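PDB 6SYN: peptidoglycan D,D-transpeptidase FtsI from Yersinia pestis, which probably cross-links peptidoglycan as a penicillin-binding class B D,D-transpeptidase in septal cell-wall synthesis. Local coordinates for residues A[20-25]-A[180-185]. Residues are numbered along the deposited sequence; the frame is centred on the assembly and turned at random.
With ACT (acetate ion), chain C.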
loop_
_atom_site.group_PDB
_atom_site.type_symbol
_atom_site.label_atom_id
_atom_site.label_comp_id
_atom_site.label_asym_id
_atom_site.label_seq_id
_atom_site.Cartn_x
_atom_site.Cartn_y
_atom_site.Cartn_z
ATOM N N SER A 20 4.274 7.243 17.647
ATOM C CA SER A 20 3.500 6.091 18.163
ATOM C C SER A 20 2.313 5.809 17.241
ATOM O O SER A 20 1.960 6.677 16.426
ATOM C CB SER A 20 3.044 6.353 19.563
ATOM O OG SER A 20 2.093 7.407 19.577
ATOM N N ASP A 21 1.718 4.628 17.394
ATOM C CA ASP A 21 0.486 4.203 16.680
ATOM C C ASP A 21 -0.729 4.743 17.456
ATOM O O ASP A 21 -0.533 5.363 18.525
ATOM C CB ASP A 21 0.499 2.683 16.462
ATOM C CG ASP A 21 -0.063 1.861 17.612
ATOM O OD1 ASP A 21 -0.135 2.396 18.743
ATOM O OD2 ASP A 21 -0.435 0.687 17.363
ATOM N N ARG A 22 -1.937 4.493 16.948
ATOM C CA ARG A 22 -3.209 5.100 17.434
ATOM C C ARG A 22 -3.429 4.863 18.939
ATOM O O ARG A 22 -4.155 5.680 19.527
ATOM C CB ARG A 22 -4.398 4.609 16.598
ATOM C CG ARG A 22 -4.660 3.109 16.619
ATOM C CD ARG A 22 -5.963 2.782 15.908
ATOM N NE ARG A 22 -7.013 3.724 16.296
ATOM C CZ ARG A 22 -7.365 4.818 15.619
ATOM N NH1 ARG A 22 -6.777 5.134 14.478
ATOM N NH2 ARG A 22 -8.310 5.610 16.095
ATOM N N SER A 23 -2.835 3.818 19.537
ATOM C CA SER A 23 -3.015 3.431 20.967
ATOM C C SER A 23 -1.781 3.765 21.819
ATOM O O SER A 23 -1.824 3.479 23.026
ATOM C CB SER A 23 -3.357 1.972 21.092
ATOM O OG SER A 23 -4.690 1.720 20.668
ATOM N N GLY A 24 -0.723 4.328 21.230
ATOM C CA GLY A 24 0.486 4.757 21.960
ATOM C C GLY A 24 1.603 3.722 21.948
ATOM O O GLY A 24 2.489 3.826 22.819
ATOM N N ARG A 25 1.592 2.767 21.008
ATOM C CA ARG A 25 2.703 1.787 20.828
ATOM C C ARG A 25 3.845 2.476 20.090
ATOM O O ARG A 25 3.654 2.979 18.985
ATOM C CB ARG A 25 2.271 0.544 20.046
ATOM C CG ARG A 25 1.530 -0.499 20.870
ATOM C CD ARG A 25 0.920 -1.572 19.987
ATOM N NE ARG A 25 -0.320 -2.070 20.560
ATOM C CZ ARG A 25 -1.548 -1.733 20.174
ATOM N NH1 ARG A 25 -1.749 -0.885 19.177
ATOM N NH2 ARG A 25 -2.588 -2.267 20.790
ATOM N N SER A 180 -2.465 7.394 12.855
ATOM C CA SER A 180 -3.798 6.755 12.708
ATOM C C SER A 180 -3.649 5.227 12.611
ATOM O O SER A 180 -4.648 4.526 12.825
ATOM C CB SER A 180 -4.499 7.302 11.500
ATOM O OG SER A 180 -3.882 6.818 10.319
ATOM N N VAL A 181 -2.444 4.739 12.296
ATOM C CA VAL A 181 -2.129 3.301 12.036
ATOM C C VAL A 181 -2.196 2.506 13.349
ATOM O O VAL A 181 -1.997 3.108 14.420
ATOM C CB VAL A 181 -0.751 3.191 11.353
ATOM C CG1 VAL A 181 -0.201 1.774 11.337
ATOM C CG2 VAL A 181 -0.797 3.759 9.946
ATOM N N ASP A 182 -2.481 1.202 13.267
ATOM C CA ASP A 182 -2.477 0.260 14.423
ATOM C C ASP A 182 -1.365 -0.767 14.168
ATOM O O ASP A 182 -1.367 -1.357 13.069
ATOM C CB ASP A 182 -3.866 -0.358 14.630
ATOM C CG ASP A 182 -3.998 -1.244 15.861
ATOM O OD1 ASP A 182 -2.989 -1.855 16.259
ATOM O OD2 ASP A 182 -5.115 -1.318 16.420
ATOM N N GLU A 183 -0.439 -0.939 15.121
ATOM C CA GLU A 183 0.779 -1.788 14.962
ATOM C C GLU A 183 0.359 -3.255 14.786
ATOM O O GLU A 183 0.956 -3.924 13.919
ATOM C CB GLU A 183 1.755 -1.601 16.132
ATOM C CG GLU A 183 2.637 -2.815 16.426
ATOM C CD GLU A 183 3.598 -3.210 15.315
ATOM O OE1 GLU A 183 3.864 -2.354 14.455
ATOM O OE2 GLU A 183 4.074 -4.369 15.302
ATOM N N ARG A 184 -0.608 -3.730 15.580
ATOM C CA ARG A 184 -1.159 -5.111 15.501
ATOM C C ARG A 184 -1.678 -5.377 14.084
ATOM O O ARG A 184 -1.450 -6.494 13.572
ATOM C CB ARG A 184 -2.320 -5.320 16.480
ATOM C CG ARG A 184 -1.948 -5.308 17.957
ATOM C CD ARG A 184 -3.186 -5.306 18.841
ATOM N NE ARG A 184 -4.070 -4.198 18.491
ATOM C CZ ARG A 184 -5.377 -4.116 18.752
ATOM N NH1 ARG A 184 -6.013 -5.091 19.383
ATOM N NH2 ARG A 184 -6.049 -3.048 18.357
ATOM N N LEU A 185 -2.385 -4.405 13.499
ATOM C CA LEU A 185 -3.066 -4.547 12.183
ATOM C C LEU A 185 -2.038 -4.367 11.058
ATOM O O LEU A 185 -2.161 -5.072 10.043
ATOM C CB LEU A 185 -4.213 -3.535 12.071
ATOM C CG LEU A 185 -5.322 -3.624 13.124
ATOM C CD1 LEU A 185 -6.509 -2.763 12.719
ATOM C CD2 LEU A 185 -5.788 -5.055 13.359
HETATM C C ACT C . -9.105 -3.581 20.692
HETATM O O ACT C . -9.149 -4.124 19.569
HETATM O OXT ACT C . -9.467 -2.404 20.905
HETATM C CH3 ACT C . -8.572 -4.402 21.880
#
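Asp21 and Glu183 meet through a hydrogen bond from the backbone N of Glu183 to Asp21 OD2 (2.8 Å), received on the anti lone pair, the one turned away from OD1. Two further bonds join the segments beside it. Arg22 N points at Val181 O almost in line with the carbonyl (2.9 Å), and Arg22 NH1 reaches Ser180 O at 2.8 Å, the oxygen lying near the guanidinium plane. Arginine is long enough to reach this second carbonyl and Glu216 as well; its CG sits between backbone N and carbonyl carbon (chi1 61°), laying the chain over both carbonyls.

Aspartate suits position 21 because its short side chain can fold back over its own loop. OD1 accepts Ser23 N, an Asx turn, and Arg25 N from the opposite face of the carboxylate plane, bracing a type I turn from Asp21 to Gly24. Gly24 has a positive phi (96°), at which a CB would jam against Ser23 O. This turn between strands 19-20 and 26-38 packs against the start of helix 183-199, which follows strand 177-178, a parallel partner of 19-20.

Arg25 NH1 donates a salt-bridging hydrogen bond to the syn lone pair of Asp21 OD2 (2.7 Å), in the guanidinium plane, and lies 3.3 Å from Asp182 OD1, an attraction of charge alone. Asp182, short enough to N-cap the helix, also binds Arg184 NH2 through OD2 (2.8 Å). Arg184 CG and CD cover one face of the Arg25 guanidinium; Arg25 NH2 and Arg184 NE, both donors, do not bond, and Asp182 probably offsets their repulsion. Arg184 NH1 makes a long hydrogen bond to an acetate ion, probably from the crystallisation liquor.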